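Local coordinates for chemosensory protein (Mamestra brassicae, PDB 1N8V) that binds long-chain lipids such as bromo-dodecanol inside an all-helical fold and probably carries hydrophobic chemical signals in the moth, at residues A[6-11]-A[37-42]; A[47-50]-A[56-59]; A[15-20]-A[66-71]; A[80-85]-A[93-98]. All blocks are in the same frame, centred on the assembly; numbering follows the deposited sequence.

Interaction 1 of 4, residues A[6-11]-A[37-42]; sequences DKYDNI and SPEGKE. With BDD (bromo-dodecanol), chain C; BDD (bromo-dodecanol), chain D.
The Tyr8 ring sits between two aliphatic chains. Over the centre of one face lies CG of its neighbour Lys7. Over the opposite face lies Glu39 CG, offset toward the rim and 3.2 Å from Tyr8 CD1. This is a CH-pi contact, with Glu39 CG 3.7 Å from the centroid of the Tyr8 ring and 28° off the ring normal. At the ring edge, in its plane, sits Glu42 CG. Pro38 CB meets Tyr8 OH at 3.6 Å.

Glu39 CG lies anti to its carbonyl carbon (chi1 -59°), which sets the methylene against the ring. The chain then bends at chi2, and the carboxylate plane ends 46° from the ring plane. Glu39 OE1 takes a weak hydrogen bond from Ser37 OG. Ser37 is the N-cap of helix 38-53, and its OG accepts from Gly40 N at 3.1 Å.

The loop holding Tyr8 is built of two type I turns, Asp6 to Asp9 and Tyr8 to Ile11. It also meets the ligand. Ile11 CG2 is 3.4 Å from C1 of the chain C bromo-dodecanol. The hydroxyl O1 of that molecule gives Asp9 OD1 a weak hydrogen bond of 3.4 Å. Gln62 also bonds to the Asp9 carboxylate. On the helix side, Glu42 CG lies 3.6 Å from the bromine of the chain D molecule.

No hydrogen bond joins the loop to the helix. The chemistry implies an attachment at the surface by one ring face, the ring edge and methylenes, while the polar bonds cap the helix start and the loop accepts a weak bond from the ligand alcohol.

Interaction 2 of 4, residues A[47-50]-A[56-59]; sequences LQDA and KKCT. With BDD (bromo-dodecanol), chain D.
Lys57 NZ grips the carboxylate of Asp49 with two hydrogen bonds, each 3.0 Å, to Asp49 OD1 and to Asp49 OD2. This is a bidentate salt bridge, with both oxygens met on the syn side, 19° out of the carboxylate plane. It ties helix 38-53 to the loop that leads into helix 60-76, within the all-helical fold of the OS-D family. The Cys55-Cys58 disulfide closes a small ring in that loop.

The Lys57 chain is extended beyond CG and meets Asp49 at about a right angle. Its methylene also comes close, with Lys57 CD 3.3 Å from Asp49 OD2. The same oxygen is bonded by Tyr4 OH and by Asn53 ND2, so Asp49 joins the N-terminal arm, its own helix and the loop. With alanine in place of the aspartate, the Lys57 ammonium would probably lose its charge mate and Tyr4 OH an acceptor.

Inward of the salt bridge the contact turns apolar. Ala50 CB lies 4.4 Å from Cys58 SG. Both side chains also border the bromo-dodecanol of chain D, with Cys58 SG 4.1 Å from its C7. Ala50 CB lies closer to the alkyl chain, 3.6 Å from that same C7 atom.

Interaction 3 of 4, residues A[15-20]-A[66-71]; sequences EILANK and AYRVIE. With BDD (bromo-dodecanol), chain E.
Leu17 sets its CD1 methyl over one face of the guanidinium of Arg68. The methyl sits above the centre of that face, with Leu17 CD1 3.6 Å from Arg68 CZ. This joins the short helix 13-17 to the long helix 60-76 in the all-helical fold of the OS-D family. The two side chains run alongside each other in opposite directions.

Arg68 can offer this face because its chain bends at chi2 (79°), which brings the guanidinium back toward helix 13-17. Its CG takes part too, with Arg68 CG 3.9 Å from Leu17 CD1. The polar end is held by Asp14, which forms a salt bridge with Arg68 NE. A serine in place of Arg68 would probably uncover one side of the Leu17 methyl and leave Asp14 without its cationic partner.

Leu17 CD1 also reaches Val69 CA at 4.1 Å, and Leu17 CD2 lies 4.3 Å from Val69 CG2. Leu17 also packs on Leu23 of helix 20-30, so this buried leucine links three helices. Just past it, Asn19 caps the start of helix 20-30 through Leu22 N.

Helix 60-76 also meets bromo-dodecanol. Val69 CG1 lies 4.1 Å from C9 of the chain E molecule. Ile70 points away from helix 13-17 and sets its CG1 3.7 Å from C5 of the same ligand.

Interaction 4 of 4, residues A[80-85]-A[93-98]; sequences IWRELT and NWRKKY. With BDD (bromo-dodecanol), chain E; BDD (bromo-dodecanol), chain D.
Thr85 OG1 packs against Arg95 CB and lies 2.7 Å from O1 of the chain E bromo-dodecanol. Asp89 OD2 also bonds this alcohol oxygen, so two groups grip the polar head of the ligand. With chi1 at -168°, Thr85 turns OG1 opposite its own backbone N and toward the ligand, which leaves CG2 for Arg95, with Thr85 CG2 3.8 Å from Arg95 CD.

Arg95 is extended from CG to NE and crosses over helix 78-88. Its methylene touches Trp81, with Arg95 CG 4.0 Å from Trp81 CZ2. The Trp81 ring and the Arg95 guanidinium stand nearly perpendicular, 87° apart. Glu99 takes both polar ends, through a salt bridge to Arg95 NE and a hydrogen bond from Trp81 NE1. Further out, Arg95 NH2 stands over one face of the Arg82 guanidinium, 3.5 Å from Arg82 NE. These are like charges, and Glu99 probably eases their closeness.

Trp81 CH2 also meets Tyr98 CB at 4.2 Å. Trp81 CZ3 lies 3.8 Å from C2 of the chain E ligand. The alcohol end of the chain D ligand meets segment 93-98. Its O1 sits over the centre of one Trp94 ring face, with Asn93 CB on the opposite face. A weak hydrogen bond, 3.3 Å, links Tyr98 OH and that O1. Trp94 NE1 bonds the backbone oxygen of Ile51.

The chemistry implies a division of labour: aromatic and methylene groups join the two helices, Thr85 and Asp89 hold the alcohol of the chain E ligand, and Tyr98 shares a weaker bond with the chain D alcohol.

Overall arrangement
The four contacts surround three bromo-dodecanol molecules within a single all-helical chain. The chain C molecule puts its alcohol at interaction 1. The chain D molecule touches interactions 1, 2 and 4, with its bromine at interaction 1 and its alcohol at interaction 4. Those two contacts lie on opposite sides of the chain's centre, about 22 Å apart between centres. The chain E molecule spans interactions 3 and 4, which also touch directly: Ile70 CD1 is 3.6 Å from Tyr98 CZ. Interactions 1 and 2 share helix 38-53 and meet where Asp9 OD2 and Thr59 OG1 lie 2.7 Å apart, a probable hydrogen bond. Interaction 1 reaches interaction 3 through Ile11 CD1 and Ile16 CD1, 3.4 Å apart.

Interaction 1 of 4, residues A[6-11]-A[37-42]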
# COMPACT_ATOMS: atom_id res chain seq x y z
N ASP A 6 4.42 15.13 -0.65
CA ASP A 6 5.52 14.44 0.00
C ASP A 6 5.54 14.74 1.50
O ASP A 6 6.49 14.36 2.19
CB ASP A 6 6.87 14.83 -0.61
CG ASP A 6 7.22 16.29 -0.44
OD1 ASP A 6 6.50 17.06 0.23
OD2 ASP A 6 8.25 16.74 -1.00
N LYS A 7 4.48 15.34 2.05
CA LYS A 7 4.51 15.75 3.45
C LYS A 7 4.57 14.60 4.48
O LYS A 7 4.99 14.81 5.62
CB LYS A 7 3.39 16.75 3.76
CG LYS A 7 2.00 16.13 3.78
CD LYS A 7 0.94 17.22 4.03
CE LYS A 7 -0.47 16.71 3.84
NZ LYS A 7 -1.47 17.79 4.07
N TYR A 8 4.16 13.39 4.09
CA TYR A 8 4.20 12.22 4.96
C TYR A 8 5.35 11.28 4.61
O TYR A 8 5.47 10.20 5.19
CB TYR A 8 2.88 11.43 4.89
CG TYR A 8 1.64 12.21 5.22
CD1 TYR A 8 1.45 12.78 6.47
CD2 TYR A 8 0.62 12.36 4.29
CE1 TYR A 8 0.29 13.48 6.77
CE2 TYR A 8 -0.53 13.05 4.58
CZ TYR A 8 -0.69 13.61 5.83
OH TYR A 8 -1.85 14.30 6.14
N ASP A 9 6.22 11.71 3.70
CA ASP A 9 7.27 10.80 3.20
C ASP A 9 8.38 10.41 4.18
O ASP A 9 9.16 9.49 3.88
CB ASP A 9 7.87 11.34 1.91
CG ASP A 9 7.03 11.06 0.69
OD1 ASP A 9 5.85 10.64 0.84
OD2 ASP A 9 7.45 11.30 -0.46
N ASN A 10 8.44 11.03 5.35
CA ASN A 10 9.42 10.64 6.37
C ASN A 10 8.85 9.66 7.39
O ASN A 10 9.55 9.27 8.34
CB ASN A 10 10.00 11.86 7.07
CG ASN A 10 11.06 12.55 6.23
OD1 ASN A 10 11.16 13.78 6.22
ND2 ASN A 10 11.83 11.77 5.47
N ILE A 11 7.62 9.22 7.21
CA ILE A 11 7.05 8.21 8.12
C ILE A 11 7.89 6.92 7.99
O ILE A 11 8.22 6.50 6.89
CB ILE A 11 5.60 7.94 7.75
CG1 ILE A 11 4.96 6.99 8.76
CG2 ILE A 11 5.50 7.38 6.36
CD1 ILE A 11 3.51 6.72 8.49
N SER A 37 -6.38 7.49 9.87
CA SER A 37 -5.48 8.54 10.31
C SER A 37 -5.34 9.50 9.12
O SER A 37 -5.75 9.16 7.99
CB SER A 37 -4.13 7.94 10.66
OG SER A 37 -3.57 7.34 9.49
N PRO A 38 -4.77 10.68 9.31
CA PRO A 38 -4.57 11.59 8.16
C PRO A 38 -3.77 10.96 7.02
O PRO A 38 -4.11 11.10 5.85
CB PRO A 38 -3.85 12.79 8.78
CG PRO A 38 -4.32 12.76 10.21
CD PRO A 38 -4.34 11.29 10.58
N GLU A 39 -2.70 10.25 7.37
CA GLU A 39 -1.85 9.59 6.39
C GLU A 39 -2.62 8.45 5.69
O GLU A 39 -2.49 8.25 4.48
CB GLU A 39 -0.60 9.03 7.07
CG GLU A 39 0.27 10.06 7.80
CD GLU A 39 -0.09 10.25 9.27
OE1 GLU A 39 -1.23 9.93 9.67
OE2 GLU A 39 0.76 10.76 10.04
N GLY A 40 -3.40 7.69 6.45
CA GLY A 40 -4.16 6.61 5.90
C GLY A 40 -5.21 7.09 4.91
O GLY A 40 -5.42 6.47 3.87
N LYS A 41 -5.87 8.18 5.25
CA LYS A 41 -6.88 8.77 4.39
C LYS A 41 -6.22 9.25 3.08
O LYS A 41 -6.76 9.04 2.00
CB LYS A 41 -7.55 9.94 5.11
CG LYS A 41 -8.73 10.56 4.39
CD LYS A 41 -9.37 11.62 5.29
CE LYS A 41 -10.59 12.27 4.67
NZ LYS A 41 -10.28 13.14 3.50
N GLU A 42 -5.05 9.87 3.18
CA GLU A 42 -4.33 10.34 1.98
C GLU A 42 -3.96 9.15 1.10
O GLU A 42 -4.11 9.20 -0.13
CB GLU A 42 -3.08 11.14 2.40
CG GLU A 42 -2.40 11.92 1.27
CD GLU A 42 -3.09 13.23 0.92
OE1 GLU A 42 -3.75 13.85 1.80
OE2 GLU A 42 -2.96 13.67 -0.24
O1 BDD C . 5.66 7.39 1.88
C1 BDD C . 4.81 7.15 2.99
C2 BDD C . 3.47 7.85 2.78
C3 BDD C . 2.32 6.92 3.14
C4 BDD C . 2.00 6.94 4.62
C5 BDD C . 1.11 5.76 5.00
C6 BDD C . 1.92 4.50 5.29
C7 BDD C . 1.05 3.24 5.35
C8 BDD C . 1.86 1.97 5.11
C9 BDD C . 1.03 0.72 5.42
C10 BDD C . 0.13 0.34 4.26
C11 BDD C . -0.62 -0.96 4.51
C12 BDD C . -1.46 -1.39 3.31
BR BDD C . -2.86 -0.56 3.24
O1 BDD D . 2.54 0.11 -9.76
C1 BDD D . 1.36 0.26 -8.98
C2 BDD D . 1.73 0.96 -7.68
C3 BDD D . 1.02 0.35 -6.47
C4 BDD D . 1.30 1.12 -5.18
C5 BDD D . 0.93 2.59 -5.26
C6 BDD D . 1.24 3.37 -3.99
C7 BDD D . 0.59 4.76 -4.02
C8 BDD D . 1.12 5.68 -2.93
C9 BDD D . 0.25 6.93 -2.76
C10 BDD D . 0.89 7.93 -1.77
C11 BDD D . -0.03 9.07 -1.33
C12 BDD D . 0.47 9.80 -0.05
BR BDD D . -0.00 9.19 1.40

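Interaction 2 of 4, residues A[47-50]-A[56-59]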
# COMPACT_ATOMS: atom_id res chain seq x y z
N LEU A 47 -4.65 5.67 -3.88
CA LEU A 47 -4.24 4.33 -4.29
C LEU A 47 -4.82 3.89 -5.63
O LEU A 47 -4.09 3.34 -6.49
CB LEU A 47 -4.61 3.31 -3.18
CG LEU A 47 -4.21 1.85 -3.42
CD1 LEU A 47 -2.74 1.71 -3.78
CD2 LEU A 47 -4.52 1.02 -2.20
N GLN A 48 -6.11 4.12 -5.86
CA GLN A 48 -6.71 3.70 -7.12
C GLN A 48 -6.00 4.39 -8.31
O GLN A 48 -5.66 3.73 -9.33
CB GLN A 48 -8.19 4.02 -7.18
CG GLN A 48 -8.91 3.31 -8.30
CD GLN A 48 -8.83 1.82 -8.14
OE1 GLN A 48 -9.38 1.27 -7.18
NE2 GLN A 48 -8.16 1.16 -9.06
N ASP A 49 -5.80 5.69 -8.19
CA ASP A 49 -5.13 6.47 -9.23
C ASP A 49 -3.74 5.89 -9.50
O ASP A 49 -3.33 5.74 -10.66
CB ASP A 49 -5.01 7.95 -8.83
CG ASP A 49 -4.34 8.79 -9.88
OD1 ASP A 49 -4.97 9.10 -10.92
OD2 ASP A 49 -3.17 9.17 -9.73
N ALA A 50 -2.99 5.56 -8.47
CA ALA A 50 -1.63 5.05 -8.64
C ALA A 50 -1.64 3.71 -9.37
O ALA A 50 -0.71 3.40 -10.13
CB ALA A 50 -0.94 4.94 -7.32
N LYS A 56 2.79 7.02 -11.66
CA LYS A 56 3.28 8.19 -12.41
C LYS A 56 3.41 9.48 -11.56
O LYS A 56 4.25 10.35 -11.85
CB LYS A 56 2.36 8.43 -13.59
CG LYS A 56 2.78 9.60 -14.46
CD LYS A 56 1.89 9.69 -15.68
CE LYS A 56 0.46 10.05 -15.32
NZ LYS A 56 -0.37 10.24 -16.58
N LYS A 57 2.57 9.63 -10.54
CA LYS A 57 2.59 10.83 -9.70
C LYS A 57 3.24 10.60 -8.35
O LYS A 57 3.23 11.47 -7.48
CB LYS A 57 1.15 11.32 -9.51
CG LYS A 57 0.44 11.56 -10.81
CD LYS A 57 -1.07 11.51 -10.62
CE LYS A 57 -1.82 11.54 -11.94
NZ LYS A 57 -3.29 11.39 -11.76
N CYS A 58 3.78 9.40 -8.14
CA CYS A 58 4.46 9.07 -6.90
C CYS A 58 5.84 9.69 -6.80
O CYS A 58 6.58 9.80 -7.80
CB CYS A 58 4.61 7.57 -6.77
SG CYS A 58 3.06 6.64 -6.73
N THR A 59 6.23 10.05 -5.59
CA THR A 59 7.60 10.47 -5.33
C THR A 59 8.49 9.23 -5.34
O THR A 59 8.00 8.11 -5.29
CB THR A 59 7.72 11.14 -3.95
OG1 THR A 59 7.40 10.18 -2.93
CG2 THR A 59 6.75 12.31 -3.78
O1 BDD D . 2.54 0.11 -9.76
C1 BDD D . 1.36 0.26 -8.98
C2 BDD D . 1.73 0.96 -7.68
C3 BDD D . 1.02 0.35 -6.47
C4 BDD D . 1.30 1.12 -5.18
C5 BDD D . 0.93 2.59 -5.26
C6 BDD D . 1.24 3.37 -3.99
C7 BDD D . 0.59 4.76 -4.02
C8 BDD D . 1.12 5.68 -2.93
C9 BDD D . 0.25 6.93 -2.76
C10 BDD D . 0.89 7.93 -1.77
C11 BDD D . -0.03 9.07 -1.33
C12 BDD D . 0.47 9.80 -0.05
BR BDD D . -0.00 9.19 1.40

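Interaction 3 of 4, residues A[15-20]-A[66-71]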
# COMPACT_ATOMS: atom_id res chain seq x y z
N GLU A 15 8.81 0.52 11.05
CA GLU A 15 8.15 0.46 12.35
C GLU A 15 6.69 -0.00 12.21
O GLU A 15 6.18 -0.79 13.01
CB GLU A 15 8.24 1.82 13.07
CG GLU A 15 9.61 2.15 13.64
CD GLU A 15 9.64 3.50 14.34
OE1 GLU A 15 9.72 4.53 13.66
OE2 GLU A 15 9.58 3.53 15.58
N ILE A 16 6.00 0.47 11.17
CA ILE A 16 4.63 0.08 10.92
C ILE A 16 4.56 -1.41 10.60
O ILE A 16 3.70 -2.14 11.12
CB ILE A 16 4.03 0.92 9.76
CG1 ILE A 16 3.82 2.37 10.22
CG2 ILE A 16 2.76 0.30 9.28
CD1 ILE A 16 3.55 3.35 9.08
N LEU A 17 5.43 -1.86 9.71
CA LEU A 17 5.40 -3.26 9.29
C LEU A 17 5.76 -4.23 10.41
O LEU A 17 5.30 -5.37 10.38
CB LEU A 17 6.27 -3.47 8.03
CG LEU A 17 5.82 -2.70 6.79
CD1 LEU A 17 6.87 -2.79 5.67
CD2 LEU A 17 4.47 -3.17 6.28
N ALA A 18 6.51 -3.76 11.41
CA ALA A 18 6.91 -4.60 12.54
C ALA A 18 5.89 -4.65 13.70
O ALA A 18 6.08 -5.38 14.68
CB ALA A 18 8.27 -4.16 13.05
N ASN A 19 4.79 -3.89 13.58
CA ASN A 19 3.77 -3.79 14.62
C ASN A 19 2.40 -4.05 14.02
O ASN A 19 1.84 -3.17 13.33
CB ASN A 19 3.80 -2.40 15.22
CG ASN A 19 2.93 -2.26 16.43
OD1 ASN A 19 1.78 -2.66 16.44
ND2 ASN A 19 3.49 -1.67 17.49
N LYS A 20 1.85 -5.21 14.29
CA LYS A 20 0.57 -5.63 13.72
C LYS A 20 -0.56 -4.65 13.98
O LYS A 20 -1.37 -4.40 13.08
CB LYS A 20 0.18 -7.00 14.26
CG LYS A 20 -1.11 -7.53 13.66
CD LYS A 20 -0.85 -8.36 12.45
CE LYS A 20 -0.25 -9.70 12.87
NZ LYS A 20 0.24 -10.51 11.72
N ALA A 66 6.27 1.71 -1.49
CA ALA A 66 5.22 0.82 -1.97
C ALA A 66 5.77 -0.57 -2.14
O ALA A 66 5.15 -1.55 -1.68
CB ALA A 66 4.63 1.32 -3.28
N TYR A 67 6.95 -0.68 -2.74
CA TYR A 67 7.53 -2.01 -2.92
C TYR A 67 7.88 -2.67 -1.60
O TYR A 67 7.69 -3.87 -1.44
CB TYR A 67 8.75 -2.05 -3.85
CG TYR A 67 9.16 -3.49 -4.01
CD1 TYR A 67 8.26 -4.43 -4.54
CD2 TYR A 67 10.35 -3.95 -3.50
CE1 TYR A 67 8.59 -5.75 -4.63
CE2 TYR A 67 10.70 -5.27 -3.60
CZ TYR A 67 9.82 -6.17 -4.18
OH TYR A 67 10.19 -7.51 -4.24
N ARG A 68 8.41 -1.91 -0.64
CA ARG A 68 8.70 -2.46 0.66
C ARG A 68 7.44 -3.05 1.34
O ARG A 68 7.45 -4.17 1.85
CB ARG A 68 9.32 -1.36 1.52
CG ARG A 68 9.51 -1.70 2.96
CD ARG A 68 10.71 -2.56 3.26
NE ARG A 68 10.82 -2.68 4.70
CZ ARG A 68 10.37 -3.71 5.41
NH1 ARG A 68 9.83 -4.78 4.84
NH2 ARG A 68 10.49 -3.69 6.71
N VAL A 69 6.36 -2.29 1.32
CA VAL A 69 5.10 -2.72 1.93
C VAL A 69 4.53 -3.93 1.19
O VAL A 69 4.15 -4.93 1.80
CB VAL A 69 4.07 -1.58 1.97
CG1 VAL A 69 2.70 -2.13 2.35
CG2 VAL A 69 4.50 -0.49 2.94
N ILE A 70 4.52 -3.85 -0.13
CA ILE A 70 3.94 -4.93 -0.93
C ILE A 70 4.70 -6.24 -0.76
O ILE A 70 4.10 -7.30 -0.57
CB ILE A 70 3.83 -4.50 -2.42
CG1 ILE A 70 2.73 -3.45 -2.57
CG2 ILE A 70 3.56 -5.70 -3.32
CD1 ILE A 70 2.74 -2.75 -3.91
N GLU A 71 6.04 -6.18 -0.76
CA GLU A 71 6.84 -7.40 -0.58
C GLU A 71 6.55 -8.00 0.80
O GLU A 71 6.42 -9.23 0.94
CB GLU A 71 8.34 -7.10 -0.72
CG GLU A 71 9.16 -8.39 -0.64
CD GLU A 71 10.65 -8.18 -0.50
OE1 GLU A 71 11.07 -7.07 -0.12
OE2 GLU A 71 11.40 -9.16 -0.73
O1 BDD E . -2.03 -5.40 -7.55
C1 BDD E . -1.52 -4.21 -6.94
C2 BDD E . -2.15 -4.00 -5.56
C3 BDD E . -1.42 -2.88 -4.82
C4 BDD E . -1.91 -2.67 -3.39
C5 BDD E . -0.74 -2.29 -2.47
C6 BDD E . -0.99 -1.03 -1.67
C7 BDD E . 0.20 -0.67 -0.76
C8 BDD E . 0.65 0.76 -0.94
C9 BDD E . 1.59 1.21 0.17
C10 BDD E . 2.03 2.66 -0.02
C11 BDD E . 3.40 3.01 0.58
C12 BDD E . 4.11 4.24 -0.08
BR BDD E . 4.89 5.02 1.10

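Interaction 4 of 4, residues A[80-85]-A[93-98]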
# COMPACT_ATOMS: atom_id res chain seq x y z
N ILE A 80 -4.01 -10.36 3.69
CA ILE A 80 -4.12 -8.90 3.52
C ILE A 80 -3.76 -8.53 2.07
O ILE A 80 -4.47 -7.79 1.42
CB ILE A 80 -3.24 -8.17 4.54
CG1 ILE A 80 -3.80 -8.32 5.96
CG2 ILE A 80 -3.08 -6.70 4.14
CD1 ILE A 80 -2.92 -7.75 7.03
N TRP A 81 -2.66 -9.07 1.57
CA TRP A 81 -2.29 -8.84 0.16
C TRP A 81 -3.44 -9.20 -0.77
O TRP A 81 -3.82 -8.41 -1.63
CB TRP A 81 -1.05 -9.64 -0.23
CG TRP A 81 -0.77 -9.71 -1.71
CD1 TRP A 81 -0.78 -10.83 -2.47
CD2 TRP A 81 -0.49 -8.63 -2.63
NE1 TRP A 81 -0.48 -10.54 -3.78
CE2 TRP A 81 -0.29 -9.19 -3.90
CE3 TRP A 81 -0.33 -7.24 -2.49
CZ2 TRP A 81 0.02 -8.42 -5.02
CZ3 TRP A 81 -0.05 -6.50 -3.61
CH2 TRP A 81 0.14 -7.07 -4.84
N ARG A 82 -4.01 -10.38 -0.57
CA ARG A 82 -5.08 -10.80 -1.47
C ARG A 82 -6.31 -9.89 -1.46
O ARG A 82 -6.90 -9.63 -2.53
CB ARG A 82 -5.41 -12.25 -1.25
CG ARG A 82 -4.28 -13.06 -1.80
CD ARG A 82 -4.52 -14.49 -1.69
NE ARG A 82 -3.46 -15.25 -2.32
CZ ARG A 82 -3.54 -16.54 -2.59
NH1 ARG A 82 -2.52 -17.15 -3.15
NH2 ARG A 82 -4.65 -17.19 -2.32
N GLU A 83 -6.72 -9.43 -0.29
CA GLU A 83 -7.89 -8.59 -0.25
C GLU A 83 -7.61 -7.23 -0.84
O GLU A 83 -8.48 -6.64 -1.50
CB GLU A 83 -8.49 -8.46 1.17
CG GLU A 83 -7.67 -7.70 2.17
CD GLU A 83 -8.32 -7.70 3.54
OE1 GLU A 83 -9.54 -7.98 3.59
OE2 GLU A 83 -7.63 -7.43 4.53
N LEU A 84 -6.38 -6.71 -0.66
CA LEU A 84 -6.04 -5.41 -1.21
C LEU A 84 -5.94 -5.43 -2.73
O LEU A 84 -6.46 -4.56 -3.41
CB LEU A 84 -4.72 -4.90 -0.60
CG LEU A 84 -4.80 -4.38 0.82
CD1 LEU A 84 -3.41 -4.22 1.40
CD2 LEU A 84 -5.51 -3.05 0.86
N THR A 85 -5.22 -6.41 -3.26
CA THR A 85 -5.09 -6.47 -4.73
C THR A 85 -6.46 -6.76 -5.38
O THR A 85 -6.77 -6.22 -6.44
CB THR A 85 -3.96 -7.43 -5.15
OG1 THR A 85 -3.67 -7.26 -6.56
CG2 THR A 85 -4.33 -8.89 -4.92
N ASN A 93 -3.70 -5.91 -13.04
CA ASN A 93 -2.65 -5.25 -13.81
C ASN A 93 -1.27 -5.58 -13.23
O ASN A 93 -0.31 -5.79 -13.98
CB ASN A 93 -2.82 -3.71 -13.81
CG ASN A 93 -4.07 -3.23 -14.56
OD1 ASN A 93 -4.25 -3.54 -15.71
ND2 ASN A 93 -4.94 -2.49 -13.87
N TRP A 94 -1.16 -5.56 -11.91
CA TRP A 94 0.13 -5.63 -11.25
C TRP A 94 0.38 -6.84 -10.36
O TRP A 94 1.48 -7.00 -9.83
CB TRP A 94 0.33 -4.36 -10.39
CG TRP A 94 0.08 -3.06 -11.13
CD1 TRP A 94 -1.02 -2.25 -11.02
CD2 TRP A 94 0.94 -2.45 -12.09
NE1 TRP A 94 -0.91 -1.18 -11.87
CE2 TRP A 94 0.28 -1.28 -12.55
CE3 TRP A 94 2.19 -2.77 -12.63
CZ2 TRP A 94 0.87 -0.42 -13.48
CZ3 TRP A 94 2.74 -1.92 -13.58
CH2 TRP A 94 2.08 -0.77 -13.98
N ARG A 95 -0.64 -7.65 -10.13
CA ARG A 95 -0.51 -8.74 -9.15
C ARG A 95 0.64 -9.69 -9.44
O ARG A 95 1.51 -9.91 -8.57
CB ARG A 95 -1.82 -9.49 -9.01
CG ARG A 95 -1.78 -10.56 -7.94
CD ARG A 95 -3.08 -11.27 -7.67
NE ARG A 95 -2.89 -12.43 -6.81
CZ ARG A 95 -3.87 -13.26 -6.47
NH1 ARG A 95 -5.10 -13.01 -6.85
NH2 ARG A 95 -3.60 -14.32 -5.73
N LYS A 96 0.68 -10.24 -10.65
CA LYS A 96 1.74 -11.18 -10.96
C LYS A 96 3.11 -10.50 -10.99
O LYS A 96 4.10 -11.07 -10.52
CB LYS A 96 1.46 -11.93 -12.25
CG LYS A 96 2.53 -12.99 -12.50
CD LYS A 96 2.16 -13.97 -13.59
CE LYS A 96 3.10 -15.19 -13.61
NZ LYS A 96 4.51 -14.82 -13.93
N LYS A 97 3.18 -9.27 -11.47
CA LYS A 97 4.45 -8.56 -11.51
C LYS A 97 5.04 -8.38 -10.11
O LYS A 97 6.24 -8.61 -9.91
CB LYS A 97 4.31 -7.21 -12.20
CG LYS A 97 4.19 -7.31 -13.71
CD LYS A 97 3.96 -5.92 -14.34
CE LYS A 97 3.97 -5.97 -15.87
NZ LYS A 97 3.60 -4.65 -16.51
N TYR A 98 4.23 -7.98 -9.14
CA TYR A 98 4.75 -7.78 -7.78
C TYR A 98 5.06 -9.11 -7.11
O TYR A 98 6.07 -9.23 -6.40
CB TYR A 98 3.77 -6.98 -6.92
CG TYR A 98 3.90 -5.47 -7.05
CD1 TYR A 98 5.03 -4.81 -6.60
CD2 TYR A 98 2.87 -4.71 -7.58
CE1 TYR A 98 5.15 -3.43 -6.70
CE2 TYR A 98 2.98 -3.34 -7.70
CZ TYR A 98 4.12 -2.70 -7.23
OH TYR A 98 4.26 -1.33 -7.32
O1 BDD E . -2.03 -5.40 -7.55
C1 BDD E . -1.52 -4.21 -6.94
C2 BDD E . -2.15 -4.00 -5.56
C3 BDD E . -1.42 -2.88 -4.82
C4 BDD E . -1.91 -2.67 -3.39
C5 BDD E . -0.74 -2.29 -2.47
C6 BDD E . -0.99 -1.03 -1.67
C7 BDD E . 0.20 -0.67 -0.76
C8 BDD E . 0.65 0.76 -0.94
C9 BDD E . 1.59 1.21 0.17
C10 BDD E . 2.03 2.66 -0.02
C11 BDD E . 3.40 3.01 0.58
C12 BDD E . 4.11 4.24 -0.08
BR BDD E . 4.89 5.02 1.10
O1 BDD D . 2.54 0.11 -9.76
C1 BDD D . 1.36 0.26 -8.98
C2 BDD D . 1.73 0.96 -7.68
C3 BDD D . 1.02 0.35 -6.47
C4 BDD D . 1.30 1.12 -5.18
C5 BDD D . 0.93 2.59 -5.26
C6 BDD D . 1.24 3.37 -3.99
C7 BDD D . 0.59 4.76 -4.02
C8 BDD D . 1.12 5.68 -2.93
C9 BDD D . 0.25 6.93 -2.76
C10 BDD D . 0.89 7.93 -1.77
C11 BDD D . -0.03 9.07 -1.33
C12 BDD D . 0.47 9.80 -0.05
BR BDD D . -0.00 9.19 1.40